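Local structure of carbohydrate binding module (Escherichia coli, 2XFD) at residues 6-11 and 64-69; 14-19 and 58-63; 51-56 and 101-106; 80-85 and 95-100. The protein binds carbohydrate chains through a calcium ion that is coordinated directly by sugar hydroxyls, here those of cellobiose, and probably recognises xylan and related plant polysaccharides. One frame throughout, in Å; residues are numbered along the deposited sequence.

Interaction 1: residues 6-11 and 64-69; sequences TVRARG and VDYIVV. With CA (calcium ion), chain D.
Arg8 and Tyr66 face each other as a hydrogen-bonded pair of two antiparallel strands, Arg8 N donating to Tyr66 O at 3.0 Å. Arg8 CB sits over one face of the Tyr66 ring, 3.9 Å from its centroid, a CH-pi contact. CG, anti to the backbone N (chi1 -176°), runs beside Asp65 CB, and Arg8 CD comes to 3.2 Å from Tyr66 OH. NE gives its hydrogen to a water in the guanidinium plane, which donates to Asp65 OD2; the two charged groups are thus joined through water, Arg8 NE and Asp65 OD2 being 4.5 Å apart. At the tip, NH2 forms a salt bridge with Asp38. An alanine in place of Tyr66 would probably leave Arg8 CB without the ring face and CD without the hydroxyl end beside it. On the other sheet face Val7 CG2 packs on Ile67 CG2 at 4.0 Å, beside Val51. The register slips by one residue between Arg8 and Ala9, where Asp65 N bonds to Arg8 O at 2.8 Å. This is a beta bulge, and at it Asp65 binds calcium through both O and OD1, in a site completed by Gln75, Glu77, Glu98 and a water.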
loop_
_atom_site.group_PDB
_atom_site.type_symbol
_atom_site.label_atom_id
_atom_site.label_comp_id
_atom_site.label_asym_id
_atom_site.label_seq_id
_atom_site.Cartn_x
_atom_site.Cartn_y
_atom_site.Cartn_z
ATOM N N THR A 6 9.208 1.372 -5.879
ATOM C CA THR A 6 8.246 0.726 -6.762
ATOM C C THR A 6 7.182 0.008 -5.913
ATOM O O THR A 6 7.559 -0.718 -4.993
ATOM C CB THR A 6 8.881 -0.240 -7.715
ATOM O OG1 THR A 6 9.783 0.451 -8.554
ATOM C CG2 THR A 6 7.919 -1.020 -8.558
ATOM N N VAL A 7 5.908 0.245 -6.176
ATOM C CA VAL A 7 4.812 -0.424 -5.550
ATOM C C VAL A 7 4.240 -1.432 -6.547
ATOM O O VAL A 7 3.909 -1.055 -7.664
ATOM C CB VAL A 7 3.747 0.577 -5.105
ATOM C CG1 VAL A 7 2.538 -0.123 -4.474
ATOM C CG2 VAL A 7 4.336 1.604 -4.186
ATOM N N ARG A 8 4.090 -2.700 -6.143
ATOM C CA ARG A 8 3.418 -3.701 -6.966
ATOM C C ARG A 8 2.059 -3.986 -6.309
ATOM O O ARG A 8 2.010 -4.486 -5.190
ATOM C CB ARG A 8 4.255 -4.972 -7.063
ATOM C CG ARG A 8 3.573 -5.965 -8.000
ATOM C CD ARG A 8 4.393 -6.833 -8.732
ATOM N NE ARG A 8 3.780 -7.611 -9.756
ATOM C CZ ARG A 8 3.756 -7.397 -11.083
ATOM N NH1 ARG A 8 3.232 -8.343 -11.844
ATOM N NH2 ARG A 8 4.181 -6.279 -11.630
ATOM N N ALA A 9 0.963 -3.640 -6.989
ATOM C CA ALA A 9 -0.352 -3.709 -6.399
ATOM C C ALA A 9 -1.423 -3.827 -7.453
ATOM O O ALA A 9 -1.184 -3.546 -8.642
ATOM C CB ALA A 9 -0.595 -2.506 -5.541
ATOM N N ARG A 10 -2.616 -4.182 -6.986
ATOM C CA ARG A 10 -3.819 -4.244 -7.801
ATOM C C ARG A 10 -5.013 -3.847 -6.975
ATOM O O ARG A 10 -4.983 -3.926 -5.738
ATOM C CB ARG A 10 -4.062 -5.662 -8.376
ATOM C CG ARG A 10 -4.562 -6.667 -7.375
ATOM C CD ARG A 10 -4.818 -8.023 -7.947
ATOM N NE ARG A 10 -5.541 -8.920 -7.060
ATOM C CZ ARG A 10 -6.871 -9.113 -7.088
ATOM N NH1 ARG A 10 -7.386 -10.072 -6.359
ATOM N NH2 ARG A 10 -7.649 -8.349 -7.833
ATOM N N GLY A 11 -6.066 -3.479 -7.685
ATOM C CA GLY A 11 -7.393 -3.402 -7.116
ATOM C C GLY A 11 -8.202 -4.637 -7.517
ATOM O O GLY A 11 -7.763 -5.451 -8.322
ATOM N N VAL A 64 -1.676 -5.429 -2.185
ATOM C CA VAL A 64 -0.300 -4.975 -2.396
ATOM C C VAL A 64 0.597 -6.162 -2.266
ATOM O O VAL A 64 0.664 -6.792 -1.232
ATOM C CB VAL A 64 0.074 -3.863 -1.343
ATOM C CG1 VAL A 64 1.495 -3.383 -1.642
ATOM C CG2 VAL A 64 -0.905 -2.755 -1.302
ATOM N N ASP A 65 1.286 -6.499 -3.332
ATOM C CA ASP A 65 2.224 -7.610 -3.279
ATOM C C ASP A 65 3.441 -7.274 -2.422
ATOM O O ASP A 65 3.797 -7.998 -1.460
ATOM C CB ASP A 65 2.640 -8.079 -4.687
ATOM C CG ASP A 65 3.329 -9.408 -4.729
ATOM O OD1 ASP A 65 3.656 -9.964 -3.694
ATOM O OD2 ASP A 65 3.556 -9.905 -5.864
ATOM N N TYR A 66 4.088 -6.185 -2.750
ATOM C CA TYR A 66 5.337 -5.772 -2.185
ATOM C C TYR A 66 5.618 -4.346 -2.643
ATOM O O TYR A 66 4.987 -3.835 -3.568
ATOM C CB TYR A 66 6.522 -6.724 -2.528
ATOM C CG TYR A 66 6.760 -6.896 -4.018
ATOM C CD1 TYR A 66 7.361 -5.941 -4.777
ATOM C CD2 TYR A 66 6.403 -8.071 -4.646
ATOM C CE1 TYR A 66 7.633 -6.138 -6.128
ATOM C CE2 TYR A 66 6.641 -8.271 -5.977
ATOM C CZ TYR A 66 7.252 -7.292 -6.716
ATOM O OH TYR A 66 7.471 -7.504 -8.080
ATOM N N ILE A 67 6.637 -3.751 -2.020
ATOM C CA ILE A 67 7.303 -2.602 -2.581
ATOM C C ILE A 67 8.772 -2.958 -2.764
ATOM O O ILE A 67 9.292 -3.904 -2.186
ATOM C CB ILE A 67 7.127 -1.288 -1.750
ATOM C CG1 ILE A 67 7.948 -1.311 -0.477
ATOM C CG2 ILE A 67 5.662 -1.056 -1.503
ATOM C CD1 ILE A 67 7.903 0.004 0.261
ATOM N N VAL A 68 9.487 -2.133 -3.562
ATOM C CA VAL A 68 10.903 -2.232 -3.734
ATOM C C VAL A 68 11.481 -0.843 -3.423
ATOM O O VAL A 68 11.033 0.142 -3.998
ATOM C CB VAL A 68 11.293 -2.645 -5.178
ATOM C CG1 VAL A 68 12.794 -2.922 -5.242
ATOM C CG2 VAL A 68 10.472 -3.830 -5.642
ATOM N N VAL A 69 12.414 -0.778 -2.506
ATOM C CA VAL A 69 13.016 0.466 -2.048
ATOM C C VAL A 69 14.486 0.439 -2.381
ATOM O O VAL A 69 15.234 -0.341 -1.766
ATOM C CB VAL A 69 12.790 0.689 -0.543
ATOM C CG1 VAL A 69 13.360 2.039 -0.137
ATOM C CG2 VAL A 69 11.344 0.555 -0.161
HETATM CA CA CA D . 3.750 -10.471 -1.430
HETATM O O HOH W 1 2.898 -9.896 -8.409
HETATM O O HOH W 2 4.230 -12.519 -2.534
#

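Interaction 2: residues 14-19 and 58-63; sequences GQESVS and TGRDVQ. With CA (calcium ion), chain C.
Glu16 and Arg60 meet where the touching parts, 15-18 and 59-62, run 29° apart as they lead into strands 17-22 and 62-69 of the two sheets of this beta-sandwich-like module. No backbone ladder joins them, and side chains do the bridging. Glu16 bends at chi2 (86°), and Glu16 OE2 takes the N-H of Asp61 N on its anti lone pair at 3.1 Å. The same oxygen also accepts from Val12 N and Asn13 N, while OE1 takes Gly14 N on its syn side, so the carboxylate ties both loops together. Deeper in, Glu16 CB meets Val62 CG2 at 3.7 Å, and Val18 CG1 packs on the same methyl. Arg60 stretches out to NE and crosses Gln15 at about a right angle, its NH1 bonding to Asn55 O. Gln15 OE1 lies in the guanidinium plane, gripped side-on: Arg60 NE at 2.9 Å approaches on a lone pair, Arg60 NH2 at 3.1 Å from above the amide plane. An alanine at Arg60 would probably cost Gln15 OE1 its two guanidinium donors and leave Asn55 O without the NH1 bond. Arg60 O and Asp61 OD2 bind the calcium that holds the sugar, with Asp56 OD1 and His101 O completing the protein ligands.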
loop_
_atom_site.group_PDB
_atom_site.type_symbol
_atom_site.label_atom_id
_atom_site.label_comp_id
_atom_site.label_asym_id
_atom_site.label_seq_id
_atom_site.Cartn_x
_atom_site.Cartn_y
_atom_site.Cartn_z
ATOM N N GLY A 14 -10.809 -2.032 -10.171
ATOM C CA GLY A 14 -10.176 -1.116 -11.069
ATOM C C GLY A 14 -10.455 0.356 -10.852
ATOM O O GLY A 14 -10.037 1.188 -11.671
ATOM N N GLN A 15 -11.156 0.690 -9.773
ATOM C CA GLN A 15 -11.417 2.041 -9.404
ATOM C C GLN A 15 -10.587 2.489 -8.174
ATOM O O GLN A 15 -10.635 3.645 -7.785
ATOM C CB GLN A 15 -12.881 2.240 -9.069
ATOM C CG GLN A 15 -13.808 1.958 -10.173
ATOM C CD GLN A 15 -15.278 1.821 -9.697
ATOM O OE1 GLN A 15 -15.601 1.804 -8.453
ATOM N NE2 GLN A 15 -16.129 1.523 -10.654
ATOM N N GLU A 16 -9.840 1.551 -7.573
ATOM C CA GLU A 16 -9.156 1.814 -6.355
ATOM C C GLU A 16 -8.023 2.801 -6.554
ATOM O O GLU A 16 -7.271 2.763 -7.533
ATOM C CB GLU A 16 -8.623 0.532 -5.736
ATOM C CG GLU A 16 -9.705 -0.457 -5.383
ATOM C CD GLU A 16 -10.174 -1.403 -6.474
ATOM O OE1 GLU A 16 -9.778 -1.231 -7.660
ATOM O OE2 GLU A 16 -10.948 -2.373 -6.118
ATOM N N SER A 17 -7.853 3.689 -5.536
ATOM C CA SER A 17 -6.775 4.666 -5.468
ATOM C C SER A 17 -5.848 4.372 -4.315
ATOM O O SER A 17 -6.306 4.141 -3.178
ATOM C CB SER A 17 -7.309 6.082 -5.347
ATOM O OG SER A 17 -6.264 7.038 -5.409
ATOM N N VAL A 18 -4.552 4.380 -4.558
ATOM C CA VAL A 18 -3.558 4.277 -3.520
ATOM C C VAL A 18 -2.615 5.469 -3.577
ATOM O O VAL A 18 -2.345 6.064 -4.633
ATOM C CB VAL A 18 -2.757 2.983 -3.567
ATOM C CG1 VAL A 18 -3.662 1.821 -3.280
ATOM C CG2 VAL A 18 -1.982 2.836 -4.859
ATOM N N SER A 19 -2.072 5.770 -2.428
ATOM C CA SER A 19 -1.046 6.801 -2.246
ATOM C C SER A 19 0.198 6.194 -1.631
ATOM O O SER A 19 0.134 5.519 -0.619
ATOM C CB SER A 19 -1.598 7.879 -1.321
ATOM O OG SER A 19 -2.666 8.569 -1.929
ATOM N N THR A 58 -18.131 0.181 -1.834
ATOM C CA THR A 58 -18.620 -1.091 -2.288
ATOM C C THR A 58 -17.810 -1.620 -3.458
ATOM O O THR A 58 -17.616 -0.912 -4.435
ATOM C CB THR A 58 -20.121 -0.929 -2.729
ATOM O OG1 THR A 58 -20.816 -0.523 -1.586
ATOM C CG2 THR A 58 -20.641 -2.255 -3.307
ATOM N N GLY A 59 -17.367 -2.868 -3.398
ATOM C CA GLY A 59 -16.681 -3.522 -4.510
ATOM C C GLY A 59 -15.205 -3.214 -4.646
ATOM O O GLY A 59 -14.560 -3.772 -5.542
ATOM N N ARG A 60 -14.677 -2.318 -3.800
ATOM C CA ARG A 60 -13.296 -1.872 -3.914
ATOM C C ARG A 60 -12.430 -2.385 -2.753
ATOM O O ARG A 60 -12.799 -2.225 -1.587
ATOM C CB ARG A 60 -13.219 -0.374 -3.863
ATOM C CG ARG A 60 -13.937 0.382 -4.976
ATOM C CD ARG A 60 -13.723 1.856 -4.854
ATOM N NE ARG A 60 -14.519 2.598 -5.828
ATOM C CZ ARG A 60 -14.773 3.883 -5.801
ATOM N NH1 ARG A 60 -14.364 4.644 -4.822
ATOM N NH2 ARG A 60 -15.523 4.401 -6.759
ATOM N N ASP A 61 -11.304 -2.998 -3.103
ATOM C CA ASP A 61 -10.300 -3.508 -2.165
ATOM C C ASP A 61 -8.952 -3.482 -2.899
ATOM O O ASP A 61 -8.916 -3.535 -4.135
ATOM C CB ASP A 61 -10.604 -4.982 -1.767
ATOM C CG ASP A 61 -11.862 -5.166 -0.989
ATOM O OD1 ASP A 61 -12.628 -6.107 -1.364
ATOM O OD2 ASP A 61 -12.070 -4.455 -0.000
ATOM N N VAL A 62 -7.857 -3.438 -2.129
ATOM C CA VAL A 62 -6.504 -3.390 -2.699
ATOM C C VAL A 62 -5.690 -4.569 -2.205
ATOM O O VAL A 62 -5.733 -4.926 -1.012
ATOM C CB VAL A 62 -5.837 -2.075 -2.330
ATOM C CG1 VAL A 62 -4.355 -2.071 -2.704
ATOM C CG2 VAL A 62 -6.575 -0.885 -2.998
ATOM N N GLN A 63 -4.917 -5.158 -3.103
ATOM C CA GLN A 63 -3.920 -6.189 -2.768
ATOM C C GLN A 63 -2.554 -5.608 -3.172
ATOM O O GLN A 63 -2.315 -5.375 -4.344
ATOM C CB GLN A 63 -4.211 -7.502 -3.454
ATOM C CG GLN A 63 -3.323 -8.639 -3.005
ATOM C CD GLN A 63 -3.455 -9.901 -3.816
ATOM O OE1 GLN A 63 -4.109 -9.962 -4.848
ATOM N NE2 GLN A 63 -2.886 -10.931 -3.344
HETATM CA CA CA C . -13.379 -2.632 0.671
HETATM O O HOH W 3 -15.514 -2.965 -0.336
#

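Interaction 3: residues 51-56 and 101-106; sequences VAFTND and HCNGYI. With CA (calcium ion), chain C; BGC (beta-D-glucopyranose), chain B; BGC (beta-D-glucopyranose), chain E.
Phe53 and Gly104 bond both ways across an antiparallel pair, Phe53 N to Gly104 O at 2.8 Å and Gly104 N to Phe53 O at 3.2 Å. This is the tight end: Val51 and Ile106 form a second hydrogen-bonded pair, and between them Ala52 CB touches Tyr105 CB at 4.0 Å. The Phe53 ring, CG anti to the backbone N (chi1 173°), turns its edge to His101 O, 3.7 Å from CE2. Beyond it the strands give way to a more open, ligand-binding end. Here Asp56 OD1 and His101 O share a calcium ion, at 2.4 and 2.3 Å, which O2 and O3 of one glucose also bind. Asp56 OD2 takes a water that bridges to Asn103 N. The second glucose lays O6 over one face of the His101 ring. Cys102 is anchored by a disulfide to Cys91. Strand 48-53 lies between 17-22 and the edge strand 104-110, and Val51, Phe53 and Ile106 pack against strand 62-69 of the opposing sheet.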
loop_
_atom_site.group_PDB
_atom_site.type_symbol
_atom_site.label_atom_id
_atom_site.label_comp_id
_atom_site.label_asym_id
_atom_site.label_seq_id
_atom_site.Cartn_x
_atom_site.Cartn_y
_atom_site.Cartn_z
ATOM N N VAL A 51 1.869 2.616 2.093
ATOM C CA VAL A 51 0.998 2.524 0.932
ATOM C C VAL A 51 -0.412 2.527 1.470
ATOM O O VAL A 51 -0.802 1.656 2.242
ATOM C CB VAL A 51 1.248 1.289 0.094
ATOM C CG1 VAL A 51 0.253 1.195 -1.021
ATOM C CG2 VAL A 51 2.672 1.285 -0.427
ATOM N N ALA A 52 -1.166 3.585 1.114
ATOM C CA ALA A 52 -2.492 3.834 1.662
ATOM C C ALA A 52 -3.547 3.697 0.618
ATOM O O ALA A 52 -3.450 4.236 -0.480
ATOM C CB ALA A 52 -2.583 5.241 2.228
ATOM N N PHE A 53 -4.630 3.022 0.960
ATOM C CA PHE A 53 -5.864 2.911 0.155
ATOM C C PHE A 53 -6.803 3.989 0.694
ATOM O O PHE A 53 -7.026 4.053 1.889
ATOM C CB PHE A 53 -6.455 1.520 0.354
ATOM C CG PHE A 53 -7.807 1.229 -0.248
ATOM C CD1 PHE A 53 -8.247 1.749 -1.475
ATOM C CD2 PHE A 53 -8.605 0.307 0.375
ATOM C CE1 PHE A 53 -9.469 1.384 -2.016
ATOM C CE2 PHE A 53 -9.810 -0.089 -0.157
ATOM C CZ PHE A 53 -10.247 0.429 -1.364
ATOM N N THR A 54 -7.334 4.839 -0.188
ATOM C CA THR A 54 -8.008 6.064 0.247
ATOM C C THR A 54 -9.448 6.184 -0.228
ATOM O O THR A 54 -10.100 7.115 0.240
ATOM C CB THR A 54 -7.217 7.274 -0.234
ATOM O OG1 THR A 54 -7.210 7.308 -1.657
ATOM C CG2 THR A 54 -5.794 7.290 0.281
ATOM N N ASN A 55 -9.943 5.344 -1.139
ATOM C CA ASN A 55 -11.280 5.501 -1.694
ATOM C C ASN A 55 -12.134 4.263 -1.574
ATOM O O ASN A 55 -12.864 3.901 -2.508
ATOM C CB ASN A 55 -11.215 6.074 -3.124
ATOM C CG ASN A 55 -10.690 5.083 -4.108
ATOM O OD1 ASN A 55 -9.982 4.131 -3.712
ATOM N ND2 ASN A 55 -10.984 5.262 -5.389
ATOM N N ASP A 56 -12.044 3.594 -0.457
ATOM C CA ASP A 56 -12.858 2.422 -0.203
ATOM C C ASP A 56 -14.341 2.755 -0.457
ATOM O O ASP A 56 -14.822 3.854 -0.139
ATOM C CB ASP A 56 -12.665 1.945 1.233
ATOM C CG ASP A 56 -13.311 0.645 1.500
ATOM O OD1 ASP A 56 -13.383 -0.204 0.592
ATOM O OD2 ASP A 56 -13.712 0.435 2.669
ATOM N N HIS A 101 -8.634 -3.792 2.825
ATOM C CA HIS A 101 -10.105 -3.873 2.587
ATOM C C HIS A 101 -10.766 -2.565 2.901
ATOM O O HIS A 101 -11.716 -2.118 2.223
ATOM C CB HIS A 101 -10.695 -4.998 3.410
ATOM C CG HIS A 101 -10.126 -6.332 3.099
ATOM N ND1 HIS A 101 -10.380 -7.111 1.976
ATOM C CD2 HIS A 101 -9.292 -7.046 3.867
ATOM C CE1 HIS A 101 -9.728 -8.265 2.110
ATOM N NE2 HIS A 101 -9.047 -8.215 3.242
ATOM N N CYS A 102 -10.349 -1.955 3.972
ATOM C CA CYS A 102 -10.834 -0.655 4.433
ATOM C C CYS A 102 -9.804 0.411 4.006
ATOM O O CYS A 102 -8.641 0.086 3.787
ATOM C CB CYS A 102 -10.972 -0.633 5.955
ATOM S SG CYS A 102 -11.819 -2.037 6.646
ATOM N N ASN A 103 -10.225 1.662 4.033
ATOM C CA ASN A 103 -9.256 2.730 3.983
ATOM C C ASN A 103 -8.208 2.528 5.099
ATOM O O ASN A 103 -8.584 2.203 6.214
ATOM C CB ASN A 103 -9.882 4.115 4.106
ATOM C CG ASN A 103 -10.666 4.530 2.890
ATOM O OD1 ASN A 103 -10.332 4.144 1.764
ATOM N ND2 ASN A 103 -11.709 5.293 3.129
ATOM N N GLY A 104 -6.935 2.701 4.803
ATOM C CA GLY A 104 -5.910 2.397 5.724
ATOM C C GLY A 104 -4.609 2.190 4.959
ATOM O O GLY A 104 -4.565 2.460 3.746
ATOM N N TYR A 105 -3.575 1.752 5.643
ATOM C CA TYR A 105 -2.259 1.665 5.034
ATOM C C TYR A 105 -1.478 0.467 5.538
ATOM O O TYR A 105 -1.732 -0.050 6.607
ATOM C CB TYR A 105 -1.454 2.964 5.265
ATOM C CG TYR A 105 -1.140 3.259 6.719
ATOM C CD1 TYR A 105 -1.901 4.115 7.474
ATOM C CD2 TYR A 105 -0.123 2.633 7.368
ATOM C CE1 TYR A 105 -1.594 4.365 8.847
ATOM C CE2 TYR A 105 0.162 2.890 8.689
ATOM C CZ TYR A 105 -0.547 3.723 9.390
ATOM O OH TYR A 105 -0.220 3.994 10.708
ATOM N N ILE A 106 -0.486 0.105 4.765
ATOM C CA ILE A 106 0.588 -0.814 5.152
ATOM C C ILE A 106 1.824 0.005 5.360
ATOM O O ILE A 106 2.197 0.802 4.476
ATOM C CB ILE A 106 0.814 -1.928 4.125
ATOM C CG1 ILE A 106 -0.483 -2.651 3.815
ATOM C CG2 ILE A 106 1.880 -2.858 4.635
ATOM C CD1 ILE A 106 -0.440 -3.587 2.662
HETATM CA CA CA C . -13.379 -2.632 0.671
HETATM C C2 BGC B . -15.118 -4.148 3.167
HETATM C C3 BGC B . -14.824 -2.747 3.672
HETATM C C4 BGC B . -15.886 -2.271 4.676
HETATM C C5 BGC B . -15.981 -3.305 5.783
HETATM C C6 BGC B . -16.984 -3.032 6.926
HETATM C C1 BGC B . -15.341 -5.098 4.317
HETATM O O2 BGC B . -14.048 -4.512 2.268
HETATM O O3 BGC B . -14.813 -1.881 2.533
HETATM O O4 BGC B . -15.515 -1.050 5.264
HETATM O O5 BGC B . -16.294 -4.542 5.211
HETATM O O6 BGC B . -18.265 -2.975 6.333
HETATM C C2 BGC E . -17.178 -9.068 5.739
HETATM C C3 BGC E . -17.092 -7.719 5.078
HETATM C C4 BGC E . -15.663 -7.354 4.683
HETATM C C5 BGC E . -15.043 -8.510 3.999
HETATM C C6 BGC E . -13.640 -8.168 3.644
HETATM C C1 BGC E . -16.480 -10.077 4.847
HETATM O O1 BGC E . -16.576 -11.422 5.254
HETATM O O2 BGC E . -18.525 -9.404 6.007
HETATM O O3 BGC E . -17.618 -6.705 5.931
HETATM O O4 BGC E . -15.753 -6.365 3.784
HETATM O O5 BGC E . -15.122 -9.683 4.838
HETATM O O6 BGC E . -13.020 -9.265 3.036
HETATM O O HOH W 4 -13.022 2.068 4.669
HETATM O O HOH W 3 -15.514 -2.965 -0.336
#

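Interaction 4: residues 80-85 and 95-100; sequences SVNTGV and GNSEWL. With CA (calcium ion), chain D.
Asn82 reaches across to the chain around Trp99 and uses both ends of its amide. Asn82 ND2 gives one hydrogen to Trp99 O at 2.9 Å and the other to Ser97 O at 3.0 Å. Both oxygens lie close to the amide plane, although ND2 stands above the plane of each carbonyl, 42° out for Trp99 and 51° for Ser97. Asn82 OD1 turns back on its own loop and accepts from two backbone nitrogens: Gly84 N, nearly in line with the side-chain C=O, and Val85 N at 2.9 Å, from above the amide plane. With four bonds, this buried amide is fixed in its rotation. CG lies anti to the backbone N (chi1 -179°), which sets CG toward the 95-100 segment. Leu100 CD2 packs against OD1 and, at 3.6 Å, against Gly84 CA, where a side chain would collide with it. Ser97 OG accepts Trp99 N at 3.0 Å, while Val85 CG2 touches that hydroxyl at 3.5 Å. At the outer end Gly95 CA meets Ser80 O in a CA-H...O contact, and Asn96 ND2 bonds to Glu77 O. Glu98 points the other way: OE2 binds the calcium shared with Asp65, Gln75 and Glu77, and OE1 accepts from Gln63 NE2. Gly84 N on Asn82 OD1 makes an Asx turn and Trp99 N on Ser97 OG an ST turn, the two held together by one asparagine amide.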
loop_
_atom_site.group_PDB
_atom_site.type_symbol
_atom_site.label_atom_id
_atom_site.label_comp_id
_atom_site.label_asym_id
_atom_site.label_seq_id
_atom_site.Cartn_x
_atom_site.Cartn_y
_atom_site.Cartn_z
ATOM N N SER A 80 4.338 -5.681 9.880
ATOM C CA SER A 80 3.516 -5.855 11.058
ATOM C C SER A 80 2.318 -4.938 11.151
ATOM O O SER A 80 1.334 -5.295 11.833
ATOM C CB SER A 80 4.358 -5.689 12.330
ATOM O OG SER A 80 4.915 -4.384 12.352
ATOM N N VAL A 81 2.387 -3.779 10.543
ATOM C CA VAL A 81 1.341 -2.770 10.616
ATOM C C VAL A 81 0.576 -2.630 9.283
ATOM O O VAL A 81 1.139 -2.273 8.252
ATOM C CB VAL A 81 1.893 -1.426 11.063
ATOM C CG1 VAL A 81 0.745 -0.335 11.073
ATOM C CG2 VAL A 81 2.526 -1.599 12.441
ATOM N N ASN A 82 -0.712 -2.969 9.357
ATOM C CA ASN A 82 -1.672 -2.896 8.257
ATOM C C ASN A 82 -2.998 -2.467 8.838
ATOM O O ASN A 82 -3.671 -3.229 9.524
ATOM C CB ASN A 82 -1.770 -4.249 7.560
ATOM C CG ASN A 82 -2.741 -4.209 6.383
ATOM O OD1 ASN A 82 -3.713 -3.451 6.453
ATOM N ND2 ASN A 82 -2.546 -5.054 5.375
ATOM N N THR A 83 -3.340 -1.193 8.645
ATOM C CA THR A 83 -4.527 -0.653 9.245
ATOM C C THR A 83 -5.813 -0.824 8.461
ATOM O O THR A 83 -6.907 -0.484 8.909
ATOM C CB THR A 83 -4.361 0.806 9.621
ATOM O OG1 THR A 83 -4.296 1.581 8.421
ATOM C CG2 THR A 83 -3.138 1.077 10.461
ATOM N N GLY A 84 -5.684 -1.334 7.240
ATOM C CA GLY A 84 -6.806 -1.565 6.345
ATOM C C GLY A 84 -7.311 -2.970 6.193
ATOM O O GLY A 84 -8.399 -3.182 5.667
ATOM N N VAL A 85 -6.530 -3.973 6.562
ATOM C CA VAL A 85 -6.970 -5.363 6.403
ATOM C C VAL A 85 -8.193 -5.603 7.253
ATOM O O VAL A 85 -8.273 -5.178 8.406
ATOM C CB VAL A 85 -5.841 -6.366 6.709
ATOM C CG1 VAL A 85 -5.329 -6.297 8.121
ATOM C CG2 VAL A 85 -6.272 -7.724 6.358
ATOM N N GLY A 95 -2.027 -7.688 11.472
ATOM C CA GLY A 95 -0.992 -7.241 10.558
ATOM C C GLY A 95 -0.683 -8.303 9.552
ATOM O O GLY A 95 -1.427 -9.240 9.335
ATOM N N ASN A 96 0.456 -8.131 8.890
ATOM C CA ASN A 96 1.008 -9.144 8.044
ATOM C C ASN A 96 0.013 -9.607 6.985
ATOM O O ASN A 96 -0.282 -10.758 6.842
ATOM C CB ASN A 96 1.561 -10.337 8.851
ATOM C CG ASN A 96 2.677 -9.912 9.758
ATOM O OD1 ASN A 96 2.462 -9.546 10.928
ATOM N ND2 ASN A 96 3.885 -9.879 9.221
ATOM N N SER A 97 -0.452 -8.663 6.169
ATOM C CA SER A 97 -1.360 -8.991 5.063
ATOM C C SER A 97 -1.030 -8.079 3.860
ATOM O O SER A 97 -0.665 -6.924 4.017
ATOM C CB SER A 97 -2.793 -8.756 5.466
ATOM O OG SER A 97 -3.681 -9.016 4.402
ATOM N N GLU A 98 -1.211 -8.655 2.672
ATOM C CA GLU A 98 -1.224 -7.914 1.432
ATOM C C GLU A 98 -2.420 -7.031 1.259
ATOM O O GLU A 98 -2.435 -6.159 0.392
ATOM C CB GLU A 98 -1.131 -8.875 0.254
ATOM C CG GLU A 98 0.175 -9.620 0.181
ATOM C CD GLU A 98 0.317 -10.544 -1.003
ATOM O OE1 GLU A 98 -0.721 -11.137 -1.403
ATOM O OE2 GLU A 98 1.428 -10.726 -1.517
ATOM N N TRP A 99 -3.516 -7.277 2.005
ATOM C CA TRP A 99 -4.800 -6.667 1.687
ATOM C C TRP A 99 -5.072 -5.381 2.476
ATOM O O TRP A 99 -4.858 -5.316 3.670
ATOM C CB TRP A 99 -5.906 -7.685 1.986
ATOM C CG TRP A 99 -5.914 -8.768 0.954
ATOM C CD1 TRP A 99 -5.220 -9.928 0.975
ATOM C CD2 TRP A 99 -6.548 -8.710 -0.326
ATOM N NE1 TRP A 99 -5.414 -10.654 -0.166
ATOM C CE2 TRP A 99 -6.254 -9.930 -0.994
ATOM C CE3 TRP A 99 -7.396 -7.782 -0.971
ATOM C CZ2 TRP A 99 -6.750 -10.217 -2.279
ATOM C CZ3 TRP A 99 -7.865 -8.106 -2.205
ATOM C CH2 TRP A 99 -7.538 -9.332 -2.830
ATOM N N LEU A 100 -5.679 -4.483 1.749
ATOM C CA LEU A 100 -6.325 -3.300 2.324
ATOM C C LEU A 100 -7.773 -3.373 1.901
ATOM O O LEU A 100 -8.144 -3.066 0.762
ATOM C CB LEU A 100 -5.677 -2.009 1.859
ATOM C CG LEU A 100 -4.232 -1.793 2.320
ATOM C CD1 LEU A 100 -3.540 -0.725 1.512
ATOM C CD2 LEU A 100 -4.216 -1.506 3.834
HETATM CA CA CA D . 3.750 -10.471 -1.430
HETATM O O HOH W 2 4.230 -12.519 -2.534
#

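Overall arrangement
From the N terminus, strand 4-11 is joined by interaction 1 to strand 62-69, closing a loop of 52 residues. Interaction 2 falls wholly within that loop and links the start of strand 17-22, in the four-stranded sheet, to the beginning of the same strand 62-69. Interaction 3 crosses both: it starts from strand 48-53 inside their loops and ends at 101-106, beyond them. Interaction 4 opens after interactions 1 and 2 have closed and lies within the span of interaction 3. Interactions 2 and 3 share the sugar-binding calcium, interactions 1 and 4 the other. Val51 packing on Val7, Val64 and Ile67 ties the two sheets together between interactions 1 and 3.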